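Local coordinates for protein AT-less polyketide synthase (Streptomyces platensis subsp. rosaceus, PDB 4QYR) that probably condenses acyl units bound to acyl carrier proteins as a ketosynthase domain of the modular synthase that builds the antibiotic isomigrastatin, at residues P452-L465 against L495-V509. Numbering follows the deposited sequence.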
ATOM      1  N   PRO A 452     -18.868  43.135 -13.028  1.00 92.72           N
ATOM      2  CA  PRO A 452     -18.313  42.453 -14.198  1.00 85.87           C
ATOM      3  C   PRO A 452     -17.281  41.397 -13.793  1.00 85.46           C
ATOM      4  O   PRO A 452     -16.532  41.584 -12.828  1.00 80.49           O
ATOM      5  CB  PRO A 452     -17.667  43.592 -14.987  1.00 89.18           C
ATOM      6  CG  PRO A 452     -17.281  44.571 -13.954  1.00 91.23           C
ATOM      7  CD  PRO A 452     -18.393  44.527 -12.941  1.00 95.47           C
ATOM      8  N   GLN A 453     -17.250  40.285 -14.516  1.00 78.50           N
ATOM      9  CA  GLN A 453     -16.306  39.225 -14.194  1.00 77.68           C
ATOM     10  C   GLN A 453     -15.512  38.779 -15.419  1.00 73.22           C
ATOM     11  O   GLN A 453     -15.979  38.872 -16.553  1.00 74.80           O
ATOM     12  CB  GLN A 453     -17.032  38.025 -13.567  1.00 74.26           C
ATOM     13  CG  GLN A 453     -17.697  38.317 -12.228  1.00 75.43           C
ATOM     14  CD  GLN A 453     -16.682  38.578 -11.145  1.00 78.18           C
ATOM     15  OE1 GLN A 453     -15.550  38.107 -11.237  1.00 80.24           O
ATOM     16  NE2 GLN A 453     -17.066  39.341 -10.122  1.00 73.21           N
ATOM     17  N   ALA A 454     -14.306  38.284 -15.159  1.00 75.97           N
ATOM     18  CA  ALA A 454     -13.363  37.873 -16.191  1.00 71.70           C
ATOM     19  C   ALA A 454     -13.493  36.399 -16.520  1.00 66.24           C
ATOM     20  O   ALA A 454     -13.245  35.557 -15.669  1.00 68.12           O
ATOM     21  CB  ALA A 454     -11.946  38.173 -15.741  1.00 69.23           C
ATOM     22  N   ILE A 455     -13.863  36.080 -17.753  1.00 66.80           N
ATOM     23  CA  ILE A 455     -13.969  34.682 -18.144  1.00 69.49           C
ATOM     24  C   ILE A 455     -12.744  34.209 -18.897  1.00 66.53           C
ATOM     25  O   ILE A 455     -12.308  34.820 -19.865  1.00 68.87           O
ATOM     26  CB  ILE A 455     -15.209  34.427 -18.987  1.00 73.08           C
ATOM     27  CG1 ILE A 455     -16.434  34.514 -18.081  1.00 79.80           C
ATOM     28  CG2 ILE A 455     -15.125  33.062 -19.654  1.00 65.75           C
ATOM     29  CD1 ILE A 455     -17.578  33.662 -18.523  1.00 82.65           C
ATOM     30  N   VAL A 456     -12.207  33.089 -18.451  1.00 63.18           N
ATOM     31  CA  VAL A 456     -10.866  32.717 -18.816  1.00 58.22           C
ATOM     32  C   VAL A 456     -10.828  31.228 -19.137  1.00 64.74           C
ATOM     33  O   VAL A 456     -11.199  30.395 -18.314  1.00 67.32           O
ATOM     34  CB  VAL A 456      -9.916  33.123 -17.658  1.00 60.94           C
ATOM     35  CG1 VAL A 456      -8.983  32.012 -17.243  1.00 54.51           C
ATOM     36  CG2 VAL A 456      -9.175  34.421 -17.990  1.00 60.57           C
ATOM     37  N   LEU A 457     -10.445  30.891 -20.359  1.00 55.89           N
ATOM     38  CA  LEU A 457     -10.320  29.492 -20.740  1.00 53.62           C
ATOM     39  C   LEU A 457      -8.928  29.216 -21.269  1.00 53.19           C
ATOM     40  O   LEU A 457      -8.188  30.148 -21.575  1.00 56.83           O
ATOM     41  CB  LEU A 457     -11.339  29.109 -21.799  1.00 54.71           C
ATOM     42  CG  LEU A 457     -12.822  29.113 -21.462  1.00 55.28           C
ATOM     43  CD1 LEU A 457     -13.550  28.333 -22.528  1.00 63.17           C
ATOM     44  CD2 LEU A 457     -13.097  28.525 -20.104  1.00 52.86           C
ATOM     45  N   SER A 458      -8.576  27.937 -21.372  1.00 50.97           N
ATOM     46  CA  SER A 458      -7.294  27.528 -21.935  1.00 50.67           C
ATOM     47  C   SER A 458      -7.246  26.038 -22.195  1.00 48.63           C
ATOM     48  O   SER A 458      -7.917  25.255 -21.505  1.00 46.76           O
ATOM     49  CB  SER A 458      -6.129  27.913 -21.015  1.00 50.11           C
ATOM     50  OG  SER A 458      -6.144  27.186 -19.807  1.00 47.54           O
ATOM     51  N   ALA A 459      -6.443  25.676 -23.202  1.00 57.53           N
ATOM     52  CA  ALA A 459      -6.075  24.291 -23.523  1.00 47.73           C
ATOM     53  C   ALA A 459      -4.656  24.209 -24.117  1.00 51.87           C
ATOM     54  O   ALA A 459      -3.936  25.211 -24.167  1.00 49.99           O
ATOM     55  CB  ALA A 459      -7.081  23.683 -24.477  1.00 48.38           C
ATOM     56  N   ARG A 460      -4.267  23.014 -24.568  1.00 50.29           N
ATOM     57  CA  ARG A 460      -2.950  22.769 -25.180  1.00 53.80           C
ATOM     58  C   ARG A 460      -2.926  23.206 -26.644  1.00 62.21           C
ATOM     59  O   ARG A 460      -2.011  23.893 -27.082  1.00 65.56           O
ATOM     60  CB  ARG A 460      -2.578  21.281 -25.102  1.00 53.87           C
ATOM     61  CG  ARG A 460      -2.724  20.630 -23.714  1.00 56.31           C
ATOM     62  CD  ARG A 460      -1.684  21.163 -22.740  1.00 61.97           C
ATOM     63  NE  ARG A 460      -1.800  20.603 -21.395  1.00 63.17           N
ATOM     64  CZ  ARG A 460      -1.089  21.017 -20.346  1.00 64.34           C
ATOM     65  NH1 ARG A 460      -1.260  20.457 -19.156  1.00 59.77           N
ATOM     66  NH2 ARG A 460      -0.210  22.000 -20.482  1.00 69.74           N
ATOM     67  N   ASP A 461      -3.930  22.777 -27.403  1.00 66.40           N
ATOM     68  CA  ASP A 461      -4.054  23.120 -28.814  1.00 74.09           C
ATOM     69  C   ASP A 461      -5.164  24.123 -28.981  1.00 76.76           C
ATOM     70  O   ASP A 461      -6.018  24.250 -28.104  1.00 75.09           O
ATOM     71  CB  ASP A 461      -4.366  21.889 -29.673  1.00 85.04           C
ATOM     72  CG  ASP A 461      -3.321  20.801 -29.554  1.00 97.50           C
ATOM     73  OD1 ASP A 461      -2.661  20.693 -28.493  1.00101.78           O
ATOM     74  OD2 ASP A 461      -3.169  20.041 -30.537  1.00101.32           O
ATOM     75  N   ASP A 462      -5.173  24.812 -30.118  1.00 79.32           N
ATOM     76  CA  ASP A 462      -6.315  25.643 -30.476  1.00 78.12           C
ATOM     77  C   ASP A 462      -7.539  24.763 -30.690  1.00 67.13           C
ATOM     78  O   ASP A 462      -8.661  25.151 -30.382  1.00 65.46           O
ATOM     79  CB  ASP A 462      -6.020  26.467 -31.729  1.00 89.50           C
ATOM     80  CG  ASP A 462      -4.807  27.359 -31.561  1.00 97.53           C
ATOM     81  OD1 ASP A 462      -4.732  28.032 -30.508  1.00 97.69           O
ATOM     82  OD2 ASP A 462      -3.945  27.397 -32.477  1.00100.43           O
ATOM     83  N   ASP A 463      -7.304  23.563 -31.208  1.00 64.14           N
ATOM     84  CA  ASP A 463      -8.367  22.598 -31.444  1.00 68.46           C
ATOM     85  C   ASP A 463      -9.052  22.193 -30.138  1.00 65.55           C
ATOM     86  O   ASP A 463     -10.278  22.031 -30.091  1.00 64.90           O
ATOM     87  CB  ASP A 463      -7.809  21.356 -32.143  1.00 75.36           C
ATOM     88  CG  ASP A 463      -8.900  20.479 -32.740  1.00 81.56           C
ATOM     89  OD1 ASP A 463      -9.670  20.991 -33.594  1.00 87.40           O
ATOM     90  OD2 ASP A 463      -8.994  19.290 -32.344  1.00 77.71           O
ATOM     91  N   ARG A 464      -8.246  22.030 -29.088  1.00 60.83           N
ATOM     92  CA  ARG A 464      -8.738  21.656 -27.769  1.00 56.63           C
ATOM     93  C   ARG A 464      -9.410  22.849 -27.082  1.00 55.86           C
ATOM     94  O   ARG A 464     -10.216  22.679 -26.156  1.00 52.64           O
ATOM     95  CB  ARG A 464      -7.588  21.117 -26.914  1.00 53.89           C
ATOM     96  CG  ARG A 464      -7.106  19.726 -27.312  1.00 52.06           C
ATOM     97  CD  ARG A 464      -8.264  18.762 -27.315  1.00 53.59           C
ATOM     98  NE  ARG A 464      -8.758  18.506 -28.661  1.00 57.84           N
ATOM     99  CZ  ARG A 464      -9.943  17.963 -28.912  1.00 58.04           C
ATOM    100  NH1 ARG A 464     -10.739  17.643 -27.900  1.00 54.51           N
ATOM    101  NH2 ARG A 464     -10.343  17.770 -30.164  1.00 60.28           N
ATOM    102  N   LEU A 465      -9.083  24.058 -27.541  1.00 60.51           N
ATOM    103  CA  LEU A 465      -9.659  25.263 -26.952  1.00 60.73           C
ATOM    104  C   LEU A 465     -11.079  25.458 -27.450  1.00 62.22           C
ATOM    105  O   LEU A 465     -11.988  25.728 -26.658  1.00 56.53           O
ATOM    106  CB  LEU A 465      -8.810  26.499 -27.267  1.00 62.20           C
ATOM    107  CG  LEU A 465      -9.151  27.710 -26.399  1.00 61.78           C
ATOM    108  CD1 LEU A 465      -9.197  27.249 -24.964  1.00 60.01           C
ATOM    109  CD2 LEU A 465      -8.112  28.785 -26.547  1.00 59.26           C
ATOM    110  N   LEU A 495     -13.292  29.036 -13.159  1.00 51.74           N
ATOM    111  CA  LEU A 495     -12.513  28.945 -14.389  1.00 47.78           C
ATOM    112  C   LEU A 495     -11.146  29.571 -14.153  1.00 52.89           C
ATOM    113  O   LEU A 495     -10.178  29.298 -14.871  1.00 47.56           O
ATOM    114  CB  LEU A 495     -13.236  29.627 -15.550  1.00 50.47           C
ATOM    115  CG  LEU A 495     -14.484  28.893 -16.020  1.00 50.53           C
ATOM    116  CD1 LEU A 495     -15.180  29.677 -17.085  1.00 65.36           C
ATOM    117  CD2 LEU A 495     -14.117  27.548 -16.553  1.00 48.37           C
ATOM    118  N   GLN A 496     -11.076  30.399 -13.118  1.00 48.82           N
ATOM    119  CA  GLN A 496      -9.880  31.161 -12.843  1.00 51.48           C
ATOM    120  C   GLN A 496      -8.897  30.364 -12.028  1.00 54.97           C
ATOM    121  O   GLN A 496      -7.723  30.223 -12.391  1.00 57.05           O
ATOM    122  CB  GLN A 496     -10.235  32.451 -12.114  1.00 53.62           C
ATOM    123  CG  GLN A 496     -10.867  33.489 -13.014  1.00 59.71           C
ATOM    124  CD  GLN A 496     -11.354  34.693 -12.249  1.00 65.70           C
ATOM    125  OE1 GLN A 496     -10.887  34.964 -11.142  1.00 64.34           O
ATOM    126  NE2 GLN A 496     -12.296  35.429 -12.834  1.00 71.51           N
ATOM    127  N   VAL A 497      -9.393  29.831 -10.922  1.00 55.05           N
ATOM    128  CA  VAL A 497      -8.546  29.160  -9.958  1.00 52.97           C
ATOM    129  C   VAL A 497      -8.673  27.620 -10.047  1.00 47.31           C
ATOM    130  O   VAL A 497      -7.788  26.883  -9.593  1.00 45.93           O
ATOM    131  CB  VAL A 497      -8.874  29.665  -8.535  1.00 53.69           C
ATOM    132  CG1 VAL A 497     -10.209  29.130  -8.078  1.00 50.66           C
ATOM    133  CG2 VAL A 497      -7.768  29.299  -7.557  1.00 60.67           C
ATOM    134  N   GLY A 498      -9.750  27.136 -10.659  1.00 44.95           N
ATOM    135  CA  GLY A 498      -9.996  25.709 -10.710  1.00 38.53           C
ATOM    136  C   GLY A 498      -9.378  25.069 -11.927  1.00 47.51           C
ATOM    137  O   GLY A 498      -9.493  23.855 -12.126  1.00 49.52           O
ATOM    138  N   ARG A 499      -8.720  25.883 -12.749  1.00 45.57           N
ATOM    139  CA  ARG A 499      -8.157  25.377 -13.995  1.00 41.73           C
ATOM    140  C   ARG A 499      -6.691  25.737 -14.143  1.00 41.77           C
ATOM    141  O   ARG A 499      -6.276  26.862 -13.853  1.00 42.77           O
ATOM    142  CB  ARG A 499      -8.942  25.906 -15.188  1.00 41.55           C
ATOM    143  CG  ARG A 499     -10.415  25.538 -15.187  1.00 41.55           C
ATOM    144  CD  ARG A 499     -10.563  24.104 -15.528  1.00 39.83           C
ATOM    145  NE  ARG A 499     -11.946  23.695 -15.703  1.00 40.21           N
ATOM    146  CZ  ARG A 499     -12.715  23.266 -14.711  1.00 44.73           C
ATOM    147  NH1 ARG A 499     -13.956  22.882 -14.952  1.00 47.74           N
ATOM    148  NH2 ARG A 499     -12.247  23.234 -13.471  1.00 37.94           N
ATOM    149  N   GLU A 500      -5.897  24.759 -14.558  1.00 38.86           N
ATOM    150  CA  GLU A 500      -4.532  25.046 -14.958  1.00 46.03           C
ATOM    151  C   GLU A 500      -4.557  25.991 -16.146  1.00 46.46           C
ATOM    152  O   GLU A 500      -5.293  25.762 -17.111  1.00 46.75           O
ATOM    153  CB  GLU A 500      -3.768  23.772 -15.318  1.00 46.56           C
ATOM    154  CG  GLU A 500      -2.445  24.049 -15.998  1.00 56.64           C
ATOM    155  CD  GLU A 500      -1.506  22.849 -16.025  1.00 67.27           C
ATOM    156  OE1 GLU A 500      -0.975  22.471 -14.951  1.00 70.08           O
ATOM    157  OE2 GLU A 500      -1.274  22.305 -17.129  1.00 71.13           O
ATOM    158  N   ALA A 501      -3.766  27.058 -16.054  1.00 43.98           N
ATOM    159  CA  ALA A 501      -3.593  27.998 -17.152  1.00 46.60           C
ATOM    160  C   ALA A 501      -2.627  27.421 -18.173  1.00 55.55           C
ATOM    161  O   ALA A 501      -1.428  27.331 -17.925  1.00 46.94           O
ATOM    162  CB  ALA A 501      -3.093  29.322 -16.640  1.00 48.73           C
HETATM  163  N   MSE A 502      -3.154  27.037 -19.328  1.00 51.46           N
HETATM  164  CA  MSE A 502      -2.380  26.270 -20.282  1.00 47.89           C
HETATM  165  C   MSE A 502      -1.854  27.110 -21.438  1.00 52.57           C
HETATM  166  O   MSE A 502      -1.899  28.342 -21.403  1.00 53.26           O
HETATM  167  CB  MSE A 502      -3.225  25.109 -20.787  1.00 47.75           C
HETATM  168  CG  MSE A 502      -3.743  24.280 -19.633  1.00 46.67           C
HETATM  169 SE   MSE A 502      -4.743  22.678 -20.080  0.70 58.98          SE
HETATM  170  CE  MSE A 502      -6.492  23.255 -19.411  1.00 88.32           C
ATOM    171  N   GLU A 503      -1.340  26.417 -22.450  1.00 58.53           N
ATOM    172  CA  GLU A 503      -0.538  27.027 -23.503  1.00 63.36           C
ATOM    173  C   GLU A 503      -1.370  27.983 -24.330  1.00 66.05           C
ATOM    174  O   GLU A 503      -1.029  29.148 -24.434  1.00 71.23           O
ATOM    175  CB  GLU A 503       0.093  25.952 -24.395  1.00 67.42           C
ATOM    176  CG  GLU A 503       1.361  25.292 -23.826  1.00 73.83           C
ATOM    177  CD  GLU A 503       1.105  24.062 -22.935  1.00 74.38           C
ATOM    178  OE1 GLU A 503      -0.051  23.851 -22.492  1.00 67.52           O
ATOM    179  OE2 GLU A 503       2.080  23.302 -22.691  1.00 77.30           O
ATOM    180  N   ARG A 504      -2.469  27.495 -24.903  1.00 64.56           N
ATOM    181  CA  ARG A 504      -3.354  28.337 -25.707  1.00 66.94           C
ATOM    182  C   ARG A 504      -4.460  28.902 -24.810  1.00 65.62           C
ATOM    183  O   ARG A 504      -5.095  28.159 -24.064  1.00 63.70           O
ATOM    184  CB  ARG A 504      -3.941  27.539 -26.874  1.00 68.98           C
ATOM    185  CG  ARG A 504      -3.009  27.367 -28.077  1.00 71.85           C
ATOM    186  CD  ARG A 504      -2.209  28.631 -28.411  1.00 78.17           C
ATOM    187  NE  ARG A 504      -2.981  29.568 -29.235  1.00 84.89           N
ATOM    188  CZ  ARG A 504      -2.495  30.689 -29.774  1.00 90.04           C
ATOM    189  NH1 ARG A 504      -1.222  31.019 -29.601  1.00 93.15           N
ATOM    190  NH2 ARG A 504      -3.280  31.476 -30.507  1.00 89.84           N
ATOM    191  N   ARG A 505      -4.676  30.215 -24.870  1.00 67.01           N
ATOM    192  CA  ARG A 505      -5.591  30.876 -23.938  1.00 59.12           C
ATOM    193  C   ARG A 505      -6.686  31.699 -24.636  1.00 64.30           C
ATOM    194  O   ARG A 505      -6.445  32.342 -25.653  1.00 68.14           O
ATOM    195  CB  ARG A 505      -4.797  31.778 -22.969  1.00 59.76           C
ATOM    196  CG  ARG A 505      -3.724  31.045 -22.164  1.00 57.49           C
ATOM    197  CD  ARG A 505      -3.097  31.895 -21.046  1.00 58.13           C
ATOM    198  NE  ARG A 505      -2.102  31.121 -20.282  1.00 60.66           N
ATOM    199  CZ  ARG A 505      -1.448  31.551 -19.198  1.00 61.56           C
ATOM    200  NH1 ARG A 505      -1.661  32.767 -18.704  1.00 58.21           N
ATOM    201  NH2 ARG A 505      -0.569  30.756 -18.595  1.00 54.43           N
ATOM    202  N   LEU A 506      -7.891  31.645 -24.070  1.00 64.61           N
ATOM    203  CA  LEU A 506      -9.032  32.508 -24.418  1.00 66.11           C
ATOM    204  C   LEU A 506      -9.465  33.326 -23.197  1.00 67.85           C
ATOM    205  O   LEU A 506      -9.530  32.798 -22.089  1.00 67.70           O
ATOM    206  CB  LEU A 506     -10.217  31.669 -24.905  1.00 65.27           C
ATOM    207  CG  LEU A 506     -11.591  32.329 -25.105  1.00 65.33           C
ATOM    208  CD1 LEU A 506     -11.514  33.435 -26.110  1.00 69.02           C
ATOM    209  CD2 LEU A 506     -12.614  31.310 -25.565  1.00 65.13           C
ATOM    210  N   GLY A 507      -9.787  34.599 -23.392  1.00 70.13           N
ATOM    211  CA  GLY A 507     -10.298  35.414 -22.303  1.00 67.82           C
ATOM    212  C   GLY A 507     -11.230  36.526 -22.766  1.00 76.03           C
ATOM    213  O   GLY A 507     -11.075  37.049 -23.876  1.00 76.91           O
ATOM    214  N   PHE A 508     -12.191  36.895 -21.917  1.00 74.50           N
ATOM    215  CA  PHE A 508     -13.079  38.021 -22.190  1.00 75.72           C
ATOM    216  C   PHE A 508     -13.806  38.454 -20.931  1.00 75.97           C
ATOM    217  O   PHE A 508     -13.636  37.838 -19.899  1.00 79.80           O
ATOM    218  CB  PHE A 508     -14.076  37.686 -23.305  1.00 76.97           C
ATOM    219  CG  PHE A 508     -14.956  36.504 -23.027  1.00 74.46           C
ATOM    220  CD1 PHE A 508     -16.290  36.680 -22.717  1.00 75.82           C
ATOM    221  CD2 PHE A 508     -14.469  35.215 -23.139  1.00 71.11           C
ATOM    222  CE1 PHE A 508     -17.113  35.590 -22.488  1.00 77.85           C
ATOM    223  CE2 PHE A 508     -15.285  34.121 -22.912  1.00 69.11           C
ATOM    224  CZ  PHE A 508     -16.605  34.305 -22.584  1.00 70.47           C
ATOM    225  N   VAL A 509     -14.594  39.528 -21.008  1.00 84.44           N
ATOM    226  CA  VAL A 509     -15.270  40.090 -19.831  1.00 80.48           C
ATOM    227  C   VAL A 509     -16.776  40.271 -20.042  1.00 82.69           C
ATOM    228  O   VAL A 509     -17.214  40.876 -21.021  1.00 85.91           O
ATOM    229  CB  VAL A 509     -14.660  41.453 -19.418  1.00 83.43           C
ATOM    230  CG1 VAL A 509     -15.424  42.046 -18.252  1.00 84.76           C
ATOM    231  CG2 VAL A 509     -13.202  41.287 -19.044  1.00 81.48           C
TER
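Ile455 lies alongside Phe508 with its branched CB over one face of the ring, 4.0 Å from the ring centroid, a CH-pi contact between partners of a hydrogen-bonded antiparallel pair. The Phe508 side chain stands between its backbone N and carbonyl carbon (chi1 59°), which keeps the ring beside its cross-strand neighbour. Two steps on, Leu457 pairs with Leu506, while Leu457 CD2 also meets Leu495 CD2 of helix 488-497 at 3.8 Å; Leu465 CD2 closes on Leu506 CB. Aliphatic side chains suit this face, which helix 513-524 also packs against through Phe523. On the other face Val456 sits opposite Gly507, and Val456 packs on Trp571 of helix 564-572.

The strand edges are joined by paired backbone bonds at Ile455-Phe508, Leu457-Leu506 and Ala459-Arg504. Gln496, extended beyond CG, reaches the Ala454 carbonyl with NE2 in that carbonyl's plane, on a lone pair (3.0 Å); the length of glutamine lets its amide tie the end of helix 488-497 to the edge strand.

Within the paired strand, Ser458 OG accepts the Met502 backbone N-H at 3.0 Å, tying down the loop that precedes strand 504-510. Arg460, bent at chi2 (-69°), brings its guanidinium between two acids: Glu503 OE1 receives NH2 on its syn lone pair (2.7 Å), close to the guanidinium plane, with the carboxylate turned 67° from it; NH1 forms a salt bridge to Glu500 OE2, its hydrogen bond weak because it is strongly bent; and the selenium of Met502, present as selenomethionine, lies over one face. Phe77 adds a cation-pi contact to this arginine. Arg504 NE bridges Asp462 OD1 at 2.7 Å, joining strand 504-510 to the turn after strand 453-459.

Opposite the single residue Ala459 stand two, Glu503 and Arg504, a classic beta bulge at the end of the antiparallel pair in the three-stranded, helix-flanked sheet of the KS-MAT-type linker domain.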